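Local coordinates for Iron(III) ABC transporter, periplasmic iron-compound-binding protein (Vibrio cholerae, PDB 5GGY) that probably binds iron(III)-hydroxamate siderophores such as ferric desferal in the periplasm and delivers them to an ABC transporter for iron uptake, at residues W24-E28 against S45-V50; P37-L43 against V59-R65; P78-A84 against I97-L103; A116-F120 against G259-L264. All coordinates share one frame; numbering follows the deposited sequence.

Interaction 1: W24-E28 against S45-V50; sequences WDLLE and SYVQWV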
loop_
_atom_site.group_PDB
_atom_site.type_symbol
_atom_site.label_atom_id
_atom_site.label_comp_id
_atom_site.label_asym_id
_atom_site.label_seq_id
_atom_site.Cartn_x
_atom_site.Cartn_y
_atom_site.Cartn_z
ATOM N N TRP A 24 7.891 12.951 16.652
ATOM C CA TRP A 24 8.555 11.667 16.452
ATOM C C TRP A 24 8.068 10.928 15.210
ATOM O O TRP A 24 8.850 10.238 14.553
ATOM C CB TRP A 24 8.370 10.785 17.686
ATOM C CG TRP A 24 9.264 11.177 18.817
ATOM C CD1 TRP A 24 10.266 12.106 18.784
ATOM C CD2 TRP A 24 9.244 10.656 20.152
ATOM N NE1 TRP A 24 10.871 12.194 20.015
ATOM C CE2 TRP A 24 10.261 11.314 20.873
ATOM C CE3 TRP A 24 8.466 9.699 20.809
ATOM C CZ2 TRP A 24 10.521 11.045 22.215
ATOM C CZ3 TRP A 24 8.726 9.432 22.140
ATOM C CH2 TRP A 24 9.743 10.103 22.829
ATOM N N ASP A 25 6.783 11.065 14.891
ATOM C CA ASP A 25 6.233 10.411 13.709
ATOM C C ASP A 25 6.859 11.008 12.454
ATOM O O ASP A 25 7.280 10.285 11.555
ATOM C CB ASP A 25 4.704 10.534 13.676
ATOM C CG ASP A 25 4.227 11.973 13.666
ATOM O OD1 ASP A 25 4.994 12.860 14.091
ATOM O OD2 ASP A 25 3.081 12.216 13.232
ATOM N N LEU A 26 6.938 12.336 12.420
ATOM C CA LEU A 26 7.570 13.053 11.320
ATOM C C LEU A 26 9.067 12.784 11.272
ATOM O O LEU A 26 9.659 12.725 10.195
ATOM C CB LEU A 26 7.321 14.555 11.446
ATOM C CG LEU A 26 5.877 15.015 11.257
ATOM C CD1 LEU A 26 5.758 16.524 11.432
ATOM C CD2 LEU A 26 5.352 14.578 9.892
ATOM N N LEU A 27 9.674 12.636 12.445
ATOM C CA LEU A 27 11.089 12.299 12.534
ATOM C C LEU A 27 11.344 10.954 11.875
ATOM O O LEU A 27 12.329 10.783 11.161
ATOM C CB LEU A 27 11.553 12.272 13.991
ATOM C CG LEU A 27 13.013 11.874 14.229
ATOM C CD1 LEU A 27 13.965 12.716 13.390
ATOM C CD2 LEU A 27 13.364 11.986 15.704
ATOM N N GLU A 28 10.450 10.002 12.124
ATOM C CA GLU A 28 10.531 8.688 11.499
ATOM C C GLU A 28 10.383 8.789 9.983
ATOM O O GLU A 28 11.158 8.191 9.235
ATOM C CB GLU A 28 9.457 7.755 12.065
ATOM C CG GLU A 28 9.233 6.498 11.232
ATOM C CD GLU A 28 7.951 5.781 11.597
ATOM O OE1 GLU A 28 7.368 5.117 10.713
ATOM O OE2 GLU A 28 7.529 5.876 12.769
ATOM N N SER A 45 14.923 10.225 24.556
ATOM C CA SER A 45 13.661 9.554 24.859
ATOM C C SER A 45 13.167 8.777 23.650
ATOM O O SER A 45 12.478 7.769 23.780
ATOM C CB SER A 45 12.605 10.566 25.303
ATOM O OG SER A 45 12.218 10.324 26.638
ATOM N N TYR A 46 13.536 9.264 22.472
ATOM C CA TYR A 46 13.243 8.591 21.214
ATOM C C TYR A 46 13.864 7.199 21.197
ATOM O O TYR A 46 13.261 6.246 20.704
ATOM C CB TYR A 46 13.764 9.426 20.037
ATOM C CG TYR A 46 13.541 8.819 18.663
ATOM C CD1 TYR A 46 12.470 9.218 17.870
ATOM C CD2 TYR A 46 14.415 7.866 18.149
ATOM C CE1 TYR A 46 12.271 8.677 16.613
ATOM C CE2 TYR A 46 14.217 7.315 16.895
ATOM C CZ TYR A 46 13.148 7.727 16.131
ATOM O OH TYR A 46 12.954 7.183 14.884
ATOM N N VAL A 47 15.074 7.095 21.737
ATOM C CA VAL A 47 15.805 5.832 21.785
ATOM C C VAL A 47 15.023 4.754 22.533
ATOM O O VAL A 47 15.014 3.588 22.135
ATOM C CB VAL A 47 17.188 6.021 22.448
ATOM C CG1 VAL A 47 17.887 4.684 22.651
ATOM C CG2 VAL A 47 18.045 6.963 21.610
ATOM N N GLN A 48 14.345 5.151 23.604
ATOM C CA GLN A 48 13.629 4.201 24.450
ATOM C C GLN A 48 12.226 3.890 23.932
ATOM O O GLN A 48 11.754 2.760 24.048
ATOM C CB GLN A 48 13.544 4.733 25.881
ATOM C CG GLN A 48 14.889 5.112 26.477
ATOM C CD GLN A 48 15.841 3.935 26.570
ATOM O OE1 GLN A 48 15.432 2.808 26.850
ATOM N NE2 GLN A 48 17.121 4.194 26.331
ATOM N N TRP A 49 11.564 4.891 23.359
ATOM C CA TRP A 49 10.159 4.754 22.988
ATOM C C TRP A 49 9.935 4.407 21.513
ATOM O O TRP A 49 8.950 3.747 21.176
ATOM C CB TRP A 49 9.402 6.040 23.340
ATOM C CG TRP A 49 9.270 6.270 24.818
ATOM C CD1 TRP A 49 10.107 6.995 25.618
ATOM C CD2 TRP A 49 8.240 5.761 25.674
ATOM N NE1 TRP A 49 9.659 6.972 26.917
ATOM C CE2 TRP A 49 8.514 6.220 26.978
ATOM C CE3 TRP A 49 7.110 4.964 25.464
ATOM C CZ2 TRP A 49 7.702 5.907 28.066
ATOM C CZ3 TRP A 49 6.304 4.656 26.544
ATOM C CH2 TRP A 49 6.604 5.126 27.829
ATOM N N VAL A 50 10.840 4.843 20.641
ATOM C CA VAL A 50 10.678 4.619 19.203
ATOM C C VAL A 50 11.712 3.646 18.641
ATOM O O VAL A 50 11.396 2.814 17.787
ATOM C CB VAL A 50 10.771 5.937 18.416
ATOM C CG1 VAL A 50 10.450 5.701 16.946
ATOM C CG2 VAL A 50 9.829 6.968 19.005
#
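Trp24, Tyr46 and Trp49 form an aromatic cluster where helix 24-32 faces helix 43-49, the helices just before and after strand 39-40 in one lobe. The axes of the two short helical segments stay 12.2 Å apart and cross at -83°, leaving large side chains to bridge the gap. Among the rings, Tyr46 turns its edge to the face of the Trp24 five-membered ring, a T-shaped pair with planes at 88° and Trp24 CD1 3.7 Å from Tyr46 CD1. Over the same face of the indole, Tyr46 CA makes a CH-pi contact, 4.2 Å from the centroid of the six-membered ring. The Trp49 ring is nearly parallel to that of Trp24 but slid aside with little overlap, so its CB does the touching, 3.7 Å from Trp24 CZ3. Aliphatic packing comes next: Val50 CG2 approaches Trp24 CE3 to 3.5 Å, while Leu27, with CG anti to the backbone N (chi1 178°), presents CD2 obliquely to the Tyr46 ring, 3.6 Å from CE1. Polar ends are satisfied outside the pair: Trp24 NE1 bonds to Pro41 O, Tyr46 OH to Pro53 O and Glu28 OE2 to Gly260 N. Arg65 (cation-pi) and Trp256 (edge-to-face) also meet the indole. At its far rim the ring rests on helix backbone, Trp24 CZ2 3.5 Å from Tyr46 N and CH2 3.7 Å from Ser45 O.

Interaction 2: P37-L43 against V59-R65; sequences PVGAPEL and VQDIGTR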
loop_
_atom_site.group_PDB
_atom_site.type_symbol
_atom_site.label_atom_id
_atom_site.label_comp_id
_atom_site.label_asym_id
_atom_site.label_seq_id
_atom_site.Cartn_x
_atom_site.Cartn_y
_atom_site.Cartn_z
ATOM N N PRO A 37 17.399 15.173 9.295
ATOM C CA PRO A 37 17.009 16.482 9.826
ATOM C C PRO A 37 18.112 17.093 10.681
ATOM O O PRO A 37 18.888 16.354 11.288
ATOM C CB PRO A 37 15.776 16.161 10.672
ATOM C CG PRO A 37 16.011 14.773 11.136
ATOM C CD PRO A 37 16.736 14.070 10.015
ATOM N N VAL A 38 18.184 18.419 10.725
ATOM C CA VAL A 38 19.185 19.089 11.543
ATOM C C VAL A 38 18.662 19.296 12.962
ATOM O O VAL A 38 19.433 19.570 13.883
ATOM C CB VAL A 38 19.599 20.448 10.939
ATOM C CG1 VAL A 38 20.078 20.269 9.505
ATOM C CG2 VAL A 38 18.446 21.438 10.999
ATOM N N GLY A 39 17.351 19.149 13.133
ATOM C CA GLY A 39 16.722 19.336 14.429
ATOM C C GLY A 39 15.546 18.406 14.665
ATOM O O GLY A 39 14.676 18.251 13.805
ATOM N N ALA A 40 15.525 17.785 15.841
ATOM C CA ALA A 40 14.478 16.838 16.210
ATOM C C ALA A 40 14.276 16.863 17.724
ATOM O O ALA A 40 15.194 17.222 18.461
ATOM C CB ALA A 40 14.834 15.434 15.729
ATOM N N PRO A 41 13.070 16.497 18.194
ATOM C CA PRO A 41 12.773 16.611 19.626
ATOM C C PRO A 41 13.039 15.339 20.437
ATOM O O PRO A 41 12.887 14.233 19.914
ATOM C CB PRO A 41 11.282 16.938 19.630
ATOM C CG PRO A 41 10.755 16.181 18.450
ATOM C CD PRO A 41 11.864 16.161 17.415
ATOM N N GLU A 42 13.435 15.519 21.697
ATOM C CA GLU A 42 13.574 14.434 22.678
ATOM C C GLU A 42 14.276 13.185 22.143
ATOM O O GLU A 42 13.720 12.087 22.168
ATOM C CB GLU A 42 12.194 14.052 23.220
ATOM C CG GLU A 42 11.455 15.202 23.888
ATOM C CD GLU A 42 10.041 14.832 24.297
ATOM O OE1 GLU A 42 9.090 15.356 23.680
ATOM O OE2 GLU A 42 9.881 14.022 25.235
ATOM N N LEU A 43 15.505 13.359 21.673
ATOM C CA LEU A 43 16.233 12.275 21.025
ATOM C C LEU A 43 16.595 11.125 21.963
ATOM O O LEU A 43 16.579 9.963 21.554
ATOM C CB LEU A 43 17.502 12.820 20.365
ATOM C CG LEU A 43 17.254 13.782 19.201
ATOM C CD1 LEU A 43 18.541 14.064 18.444
ATOM C CD2 LEU A 43 16.195 13.222 18.271
ATOM N N VAL A 59 22.071 14.910 14.225
ATOM C CA VAL A 59 20.832 15.607 14.560
ATOM C C VAL A 59 20.889 16.224 15.951
ATOM O O VAL A 59 21.180 15.535 16.930
ATOM C CB VAL A 59 19.623 14.657 14.496
ATOM C CG1 VAL A 59 18.326 15.440 14.632
ATOM C CG2 VAL A 59 19.647 13.863 13.201
ATOM N N GLN A 60 20.605 17.521 16.039
ATOM C CA GLN A 60 20.578 18.199 17.328
ATOM C C GLN A 60 19.197 18.125 17.967
ATOM O O GLN A 60 18.178 18.110 17.273
ATOM C CB GLN A 60 20.999 19.662 17.187
ATOM C CG GLN A 60 22.445 19.860 16.784
ATOM C CD GLN A 60 23.063 21.070 17.454
ATOM O OE1 GLN A 60 22.949 21.248 18.666
ATOM N NE2 GLN A 60 23.713 21.916 16.665
ATOM N N ASP A 61 19.176 18.079 19.296
ATOM C CA ASP A 61 17.927 18.077 20.046
ATOM C C ASP A 61 17.433 19.514 20.234
ATOM O O ASP A 61 18.151 20.359 20.774
ATOM C CB ASP A 61 18.115 17.384 21.396
ATOM C CG ASP A 61 16.798 17.046 22.070
ATOM O OD1 ASP A 61 15.919 17.931 22.162
ATOM O OD2 ASP A 61 16.638 15.886 22.507
ATOM N N ILE A 62 16.209 19.782 19.789
ATOM C CA ILE A 62 15.662 21.134 19.829
ATOM C C ILE A 62 14.570 21.303 20.884
ATOM O O ILE A 62 13.763 22.231 20.808
ATOM C CB ILE A 62 15.099 21.550 18.449
ATOM C CG1 ILE A 62 14.324 20.400 17.808
ATOM C CG2 ILE A 62 16.220 21.993 17.526
ATOM C CD1 ILE A 62 12.859 20.357 18.177
ATOM N N GLY A 63 14.546 20.406 21.864
ATOM C CA GLY A 63 13.578 20.496 22.944
ATOM C C GLY A 63 12.529 19.401 22.899
ATOM O O GLY A 63 12.739 18.361 22.277
ATOM N N THR A 64 11.400 19.628 23.562
ATOM C CA THR A 64 10.327 18.643 23.595
ATOM C C THR A 64 9.304 18.907 22.494
ATOM O O THR A 64 9.253 19.996 21.925
ATOM C CB THR A 64 9.613 18.625 24.961
ATOM O OG1 THR A 64 8.946 19.875 25.175
ATOM C CG2 THR A 64 10.612 18.388 26.085
ATOM N N ARG A 65 8.490 17.897 22.202
ATOM C CA ARG A 65 7.497 17.977 21.133
ATOM C C ARG A 65 6.424 19.028 21.408
ATOM O O ARG A 65 5.876 19.626 20.484
ATOM C CB ARG A 65 6.840 16.609 20.923
ATOM C CG ARG A 65 7.797 15.527 20.448
ATOM C CD ARG A 65 7.258 14.134 20.737
ATOM N NE ARG A 65 7.301 13.821 22.163
ATOM C CZ ARG A 65 6.789 12.721 22.704
ATOM N NH1 ARG A 65 6.188 11.822 21.938
ATOM N NH2 ARG A 65 6.876 12.521 24.012
#
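Val59 is the main bump here: its methyls fit a hollow made by the Pro37 carbonyl, Ala40 and Leu43, with Val59 CG1 3.7 Å from Ala40 CB. Beside it, two short parallel strands pair Gly39 with Gln60 and Ala40 with Asp61, their backbones alternating as donor and acceptor; Ala40 N to Gln60 O spans 3.0 Å. The bare backbone of Gly39 lets Ile62 pack close. With chi1 at 42°, Ile62 CG1 is wedged between its own N and carbonyl carbon, 3.4 Å from Ala40 O. Further on, the Pro41 ring presses across the Arg65 chain, Pro41 CG 3.6 Å from Arg65 CG. Glu42 reaches over Thr64, and its OE1 takes two N-H groups of Arg65: the backbone N on its anti side, and NE at 2.8 Å in a salt bridge, from above the carboxylate plane. Asp61 also bonds at both oxygens: OD1 closes an Asx turn onto Gly63 N, and OD2 receives Leu43 N at 2.9 Å, holding the first residue of helix 43-49 just past the N-cap Glu42. That helix links the strands into a beta-alpha-beta unit; helix 24-32 packs on Pro37 and Ala40, helix 70-75 on Gln60 and Ile62.

Interaction 3: P78-A84 against I97-L103; sequences PDVILAA and IAPVVYL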
loop_
_atom_site.group_PDB
_atom_site.type_symbol
_atom_site.label_atom_id
_atom_site.label_comp_id
_atom_site.label_asym_id
_atom_site.label_seq_id
_atom_site.Cartn_x
_atom_site.Cartn_y
_atom_site.Cartn_z
ATOM N N PRO A 78 16.907 26.481 9.523
ATOM C CA PRO A 78 16.311 25.487 8.627
ATOM C C PRO A 78 15.712 26.127 7.383
ATOM O O PRO A 78 15.628 27.352 7.294
ATOM C CB PRO A 78 15.220 24.857 9.491
ATOM C CG PRO A 78 14.781 25.974 10.377
ATOM C CD PRO A 78 16.025 26.789 10.665
ATOM N N ASP A 79 15.306 25.293 6.433
ATOM C CA ASP A 79 14.606 25.758 5.247
ATOM C C ASP A 79 13.114 25.473 5.400
ATOM O O ASP A 79 12.270 26.238 4.931
ATOM C CB ASP A 79 15.161 25.079 3.991
ATOM C CG ASP A 79 16.648 25.318 3.807
ATOM O OD1 ASP A 79 17.079 26.484 3.901
ATOM O OD2 ASP A 79 17.386 24.338 3.574
ATOM N N VAL A 80 12.806 24.360 6.058
ATOM C CA VAL A 80 11.433 23.984 6.367
ATOM C C VAL A 80 11.338 23.437 7.782
ATOM O O VAL A 80 12.271 22.810 8.285
ATOM C CB VAL A 80 10.878 22.920 5.390
ATOM C CG1 VAL A 80 10.334 23.574 4.126
ATOM C CG2 VAL A 80 11.940 21.873 5.070
ATOM N N ILE A 81 10.205 23.693 8.423
ATOM C CA ILE A 81 9.912 23.126 9.730
ATOM C C ILE A 81 8.695 22.217 9.625
ATOM O O ILE A 81 7.634 22.641 9.170
ATOM C CB ILE A 81 9.653 24.219 10.787
ATOM C CG1 ILE A 81 10.886 25.114 10.948
ATOM C CG2 ILE A 81 9.271 23.585 12.118
ATOM C CD1 ILE A 81 10.683 26.273 11.904
ATOM N N LEU A 82 8.850 20.961 10.031
ATOM C CA LEU A 82 7.752 20.007 9.950
ATOM C C LEU A 82 7.052 19.881 11.300
ATOM O O LEU A 82 7.671 19.523 12.302
ATOM C CB LEU A 82 8.256 18.641 9.476
ATOM C CG LEU A 82 9.121 18.637 8.209
ATOM C CD1 LEU A 82 9.337 17.217 7.715
ATOM C CD2 LEU A 82 8.526 19.505 7.111
ATOM N N ALA A 83 5.759 20.190 11.319
ATOM C CA ALA A 83 4.988 20.179 12.557
ATOM C C ALA A 83 3.775 19.255 12.472
ATOM O O ALA A 83 3.234 19.018 11.395
ATOM C CB ALA A 83 4.550 21.591 12.910
ATOM N N ALA A 84 3.355 18.734 13.620
ATOM C CA ALA A 84 2.193 17.855 13.682
ATOM C C ALA A 84 1.122 18.428 14.600
ATOM O O ALA A 84 1.181 19.599 14.981
ATOM C CB ALA A 84 2.599 16.463 14.151
ATOM N N ILE A 97 10.089 31.826 11.621
ATOM C CA ILE A 97 11.462 31.343 11.529
ATOM C C ILE A 97 11.742 30.762 10.149
ATOM O O ILE A 97 12.723 31.120 9.497
ATOM C CB ILE A 97 11.750 30.273 12.597
ATOM C CG1 ILE A 97 11.456 30.822 13.994
ATOM C CG2 ILE A 97 13.189 29.789 12.497
ATOM C CD1 ILE A 97 11.676 29.820 15.107
ATOM N N ALA A 98 10.868 29.861 9.714
ATOM C CA ALA A 98 10.996 29.212 8.417
ATOM C C ALA A 98 9.630 28.692 7.982
ATOM O O ALA A 98 8.743 28.523 8.820
ATOM C CB ALA A 98 12.021 28.078 8.484
ATOM N N PRO A 99 9.443 28.460 6.670
ATOM C CA PRO A 99 8.189 27.873 6.181
ATOM C C PRO A 99 7.829 26.585 6.914
ATOM O O PRO A 99 8.705 25.762 7.175
ATOM C CB PRO A 99 8.489 27.601 4.707
ATOM C CG PRO A 99 9.453 28.673 4.341
ATOM C CD PRO A 99 10.321 28.867 5.557
ATOM N N VAL A 100 6.554 26.424 7.252
ATOM C CA VAL A 100 6.112 25.282 8.045
ATOM C C VAL A 100 5.209 24.337 7.262
ATOM O O VAL A 100 4.208 24.758 6.678
ATOM C CB VAL A 100 5.357 25.738 9.313
ATOM C CG1 VAL A 100 4.875 24.532 10.107
ATOM C CG2 VAL A 100 6.243 26.622 10.171
ATOM N N VAL A 101 5.567 23.058 7.259
ATOM C CA VAL A 101 4.719 22.031 6.675
ATOM C C VAL A 101 3.969 21.306 7.789
ATOM O O VAL A 101 4.570 20.593 8.592
ATOM C CB VAL A 101 5.532 21.027 5.842
ATOM C CG1 VAL A 101 4.604 20.069 5.119
ATOM C CG2 VAL A 101 6.424 21.763 4.852
ATOM N N TYR A 102 2.657 21.504 7.836
ATOM C CA TYR A 102 1.836 20.985 8.921
ATOM C C TYR A 102 1.073 19.733 8.500
ATOM O O TYR A 102 0.100 19.808 7.750
ATOM C CB TYR A 102 0.870 22.071 9.402
ATOM C CG TYR A 102 -0.133 21.630 10.447
ATOM C CD1 TYR A 102 -1.495 21.655 10.178
ATOM C CD2 TYR A 102 0.277 21.201 11.704
ATOM C CE1 TYR A 102 -2.419 21.262 11.128
ATOM C CE2 TYR A 102 -0.637 20.805 12.656
ATOM C CZ TYR A 102 -1.983 20.836 12.365
ATOM O OH TYR A 102 -2.894 20.441 13.316
ATOM N N LEU A 103 1.530 18.583 8.987
ATOM C CA LEU A 103 0.902 17.304 8.668
ATOM C C LEU A 103 0.372 16.628 9.927
ATOM O O LEU A 103 1.072 15.827 10.547
ATOM C CB LEU A 103 1.886 16.369 7.960
ATOM C CG LEU A 103 2.814 16.961 6.899
ATOM C CD1 LEU A 103 4.167 17.322 7.506
ATOM C CD2 LEU A 103 2.984 16.003 5.731
#
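Two neighbouring parallel strands of a beta-alpha-beta unit, 80-83 and 100-102, meet here, with helix 91-95 between them in the chain. Ile81 pairs with Val100, Leu82 with Val101 and Ala83 with Tyr102. Four backbone bonds run up the ladder; the first joins Ile81 N to Pro99 O (2.8 Å), the last Leu103 N to Ala83 O (3.0 Å), and CA-H groups such as that of Val100 share the same carbonyls. On one face Leu82 and Val101 lie side by side and point the same way, Leu82 CD2 3.6 Å from Val101 CB. The other face carries Ile81, Ala83, Val100 and Tyr102: Ala83 CB touches Val100 CG1 at 4.1 Å, and Ile81 CD1 extends to Ile97 CB at 4.2 Å, the two isoleucines crossing at about a right angle. Tyr102 CG sits opposite its own N (chi1 175°), which brings the ring edge to the Ala84 carbonyl, Tyr102 CE2 3.2 Å from Ala84 O. Strand 19-21 joins 80-83 on its other side, helix 91-95 packs on Ala83, Val100 and Tyr102, and helix 112-126 covers Leu82: a parallel sheet with helices on both faces, consistent with the Rossmann-like lobe of this binding-protein family.

Interaction 4: A116-F120 against G259-L264; sequences AISHF and GGAMSL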
loop_
_atom_site.group_PDB
_atom_site.type_symbol
_atom_site.label_atom_id
_atom_site.label_comp_id
_atom_site.label_asym_id
_atom_site.label_seq_id
_atom_site.Cartn_x
_atom_site.Cartn_y
_atom_site.Cartn_z
ATOM N N ALA A 116 -0.782 8.279 8.002
ATOM C CA ALA A 116 0.665 8.110 8.102
ATOM C C ALA A 116 1.266 7.735 6.754
ATOM O O ALA A 116 2.330 8.231 6.381
ATOM C CB ALA A 116 1.011 7.056 9.140
ATOM N N ILE A 117 0.576 6.857 6.034
ATOM C CA ILE A 117 0.995 6.440 4.704
ATOM C C ILE A 117 0.899 7.594 3.714
ATOM O O ILE A 117 1.785 7.798 2.888
ATOM C CB ILE A 117 0.139 5.258 4.189
ATOM C CG1 ILE A 117 0.444 3.997 4.990
ATOM C CG2 ILE A 117 0.389 5.020 2.712
ATOM C CD1 ILE A 117 -0.384 2.805 4.574
ATOM N N SER A 118 -0.179 8.360 3.818
ATOM C CA SER A 118 -0.402 9.490 2.929
ATOM C C SER A 118 0.630 10.589 3.163
ATOM O O SER A 118 1.143 11.180 2.213
ATOM C CB SER A 118 -1.817 10.046 3.113
ATOM O OG SER A 118 -2.067 11.094 2.190
ATOM N N HIS A 119 0.937 10.852 4.430
ATOM C CA HIS A 119 1.942 11.852 4.779
ATOM C C HIS A 119 3.323 11.429 4.290
ATOM O O HIS A 119 4.116 12.259 3.846
ATOM C CB HIS A 119 1.969 12.092 6.289
ATOM C CG HIS A 119 0.797 12.871 6.798
ATOM N ND1 HIS A 119 -0.178 13.375 5.964
ATOM C CD2 HIS A 119 0.443 13.235 8.052
ATOM C CE1 HIS A 119 -1.083 14.015 6.683
ATOM N NE2 HIS A 119 -0.729 13.945 7.955
ATOM N N PHE A 120 3.599 10.132 4.380
ATOM C CA PHE A 120 4.868 9.569 3.936
ATOM C C PHE A 120 5.078 9.823 2.450
ATOM O O PHE A 120 6.191 10.109 2.006
ATOM C CB PHE A 120 4.903 8.072 4.240
ATOM C CG PHE A 120 6.207 7.403 3.909
ATOM C CD1 PHE A 120 7.362 7.706 4.613
ATOM C CD2 PHE A 120 6.264 6.434 2.921
ATOM C CE1 PHE A 120 8.554 7.071 4.317
ATOM C CE2 PHE A 120 7.448 5.797 2.621
ATOM C CZ PHE A 120 8.594 6.113 3.316
ATOM N N GLY A 259 3.459 6.640 15.243
ATOM C CA GLY A 259 4.514 6.987 14.309
ATOM C C GLY A 259 4.060 7.145 12.870
ATOM O O GLY A 259 2.902 7.464 12.601
ATOM N N GLY A 260 4.984 6.916 11.943
ATOM C CA GLY A 260 4.714 7.088 10.527
ATOM C C GLY A 260 4.395 5.801 9.792
ATOM O O GLY A 260 3.912 4.834 10.384
ATOM N N ALA A 261 4.674 5.794 8.492
ATOM C CA ALA A 261 4.344 4.667 7.624
ATOM C C ALA A 261 5.106 3.398 7.987
ATOM O O ALA A 261 4.534 2.311 8.004
ATOM C CB ALA A 261 4.610 5.028 6.169
ATOM N N MET A 262 6.396 3.534 8.271
ATOM C CA MET A 262 7.240 2.369 8.513
ATOM C C MET A 262 7.067 1.811 9.922
ATOM O O MET A 262 7.489 0.687 10.202
ATOM C CB MET A 262 8.710 2.709 8.252
ATOM C CG MET A 262 9.046 2.911 6.776
ATOM S SD MET A 262 8.700 1.475 5.737
ATOM C CE MET A 262 7.197 1.999 4.918
ATOM N N SER A 263 6.440 2.591 10.800
ATOM C CA SER A 263 6.109 2.115 12.139
ATOM C C SER A 263 5.066 1.006 12.050
ATOM O O SER A 263 4.938 0.187 12.956
ATOM C CB SER A 263 5.594 3.256 13.019
ATOM O OG SER A 263 4.298 3.663 12.615
ATOM N N LEU A 264 4.318 0.998 10.951
ATOM C CA LEU A 264 3.341 -0.049 10.685
ATOM C C LEU A 264 4.050 -1.374 10.425
ATOM O O LEU A 264 3.604 -2.430 10.880
ATOM C CB LEU A 264 2.459 0.327 9.491
ATOM C CG LEU A 264 1.765 1.689 9.569
ATOM C CD1 LEU A 264 1.063 2.008 8.258
ATOM C CD2 LEU A 264 0.787 1.730 10.732
#
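Helix 112-126 and the chain leading into helix 262-276 come close enough for backbone to meet side chain directly, with Ala116 CA 4.8 Å from Gly260 CA and Ile117 CA 4.8 Å from Ala261 CA. Gly259 and Gly260 run extended before the chain coils into helix 262-276. Two alanines, Ala116 and Ala261, sit at the closest approach. Ala116 CB rests on the Gly260 peptide, 3.7 Å from Gly260 C, with the Ala261 N beside it. Ala261 CB in turn lodges against Ile117 and Phe120, 3.6 Å from Phe120 CB. Phe120 swings its ring away from its own N (chi1 -176°), bringing the root of the ring against that methyl, Phe120 CG to Ala261 CB 3.6 Å, while the far side meets Met262 loosely, Phe120 CE2 to Met262 CE 4.4 Å. On the other flank Ile117 and Leu264 cross at about a right angle, Ile117 CG1 to Leu264 CD1 3.9 Å. No polar bond joins the two segments; they meet by van der Waals packing, Ala116 on peptide atoms. Gln29 of helix 24-32 bridges them instead, its OE1 taking Ala261 N and its NE2 bonding to Ala116 O. Helix 130-154, the long helix that in this family spans the two lobes, lies against Ile117, Phe120 and Met262, and helix 181-188 packs on Ile117 and Leu264.

In the fold
Interactions 1 and 4 are buried near the middle of the chain, their centres about 9 Å from its centre, and both involve helix 24-32, in interaction 4 through Glu28 and Gln29. Interactions 2 and 3 lie farther out and are partly exposed, on one side of the chain's centre but without touching; each joins parallel strands of a beta-alpha-beta unit by backbone bonds. Only interaction 2 adds a salt bridge across its segments, whereas interactions 1 and 4 rest on aromatic or apolar packing. Interactions 1 and 2 share Trp24. Leu26 packs on the strand ends of interaction 3, and Leu103 there touches His119 of the helix that enters interaction 4.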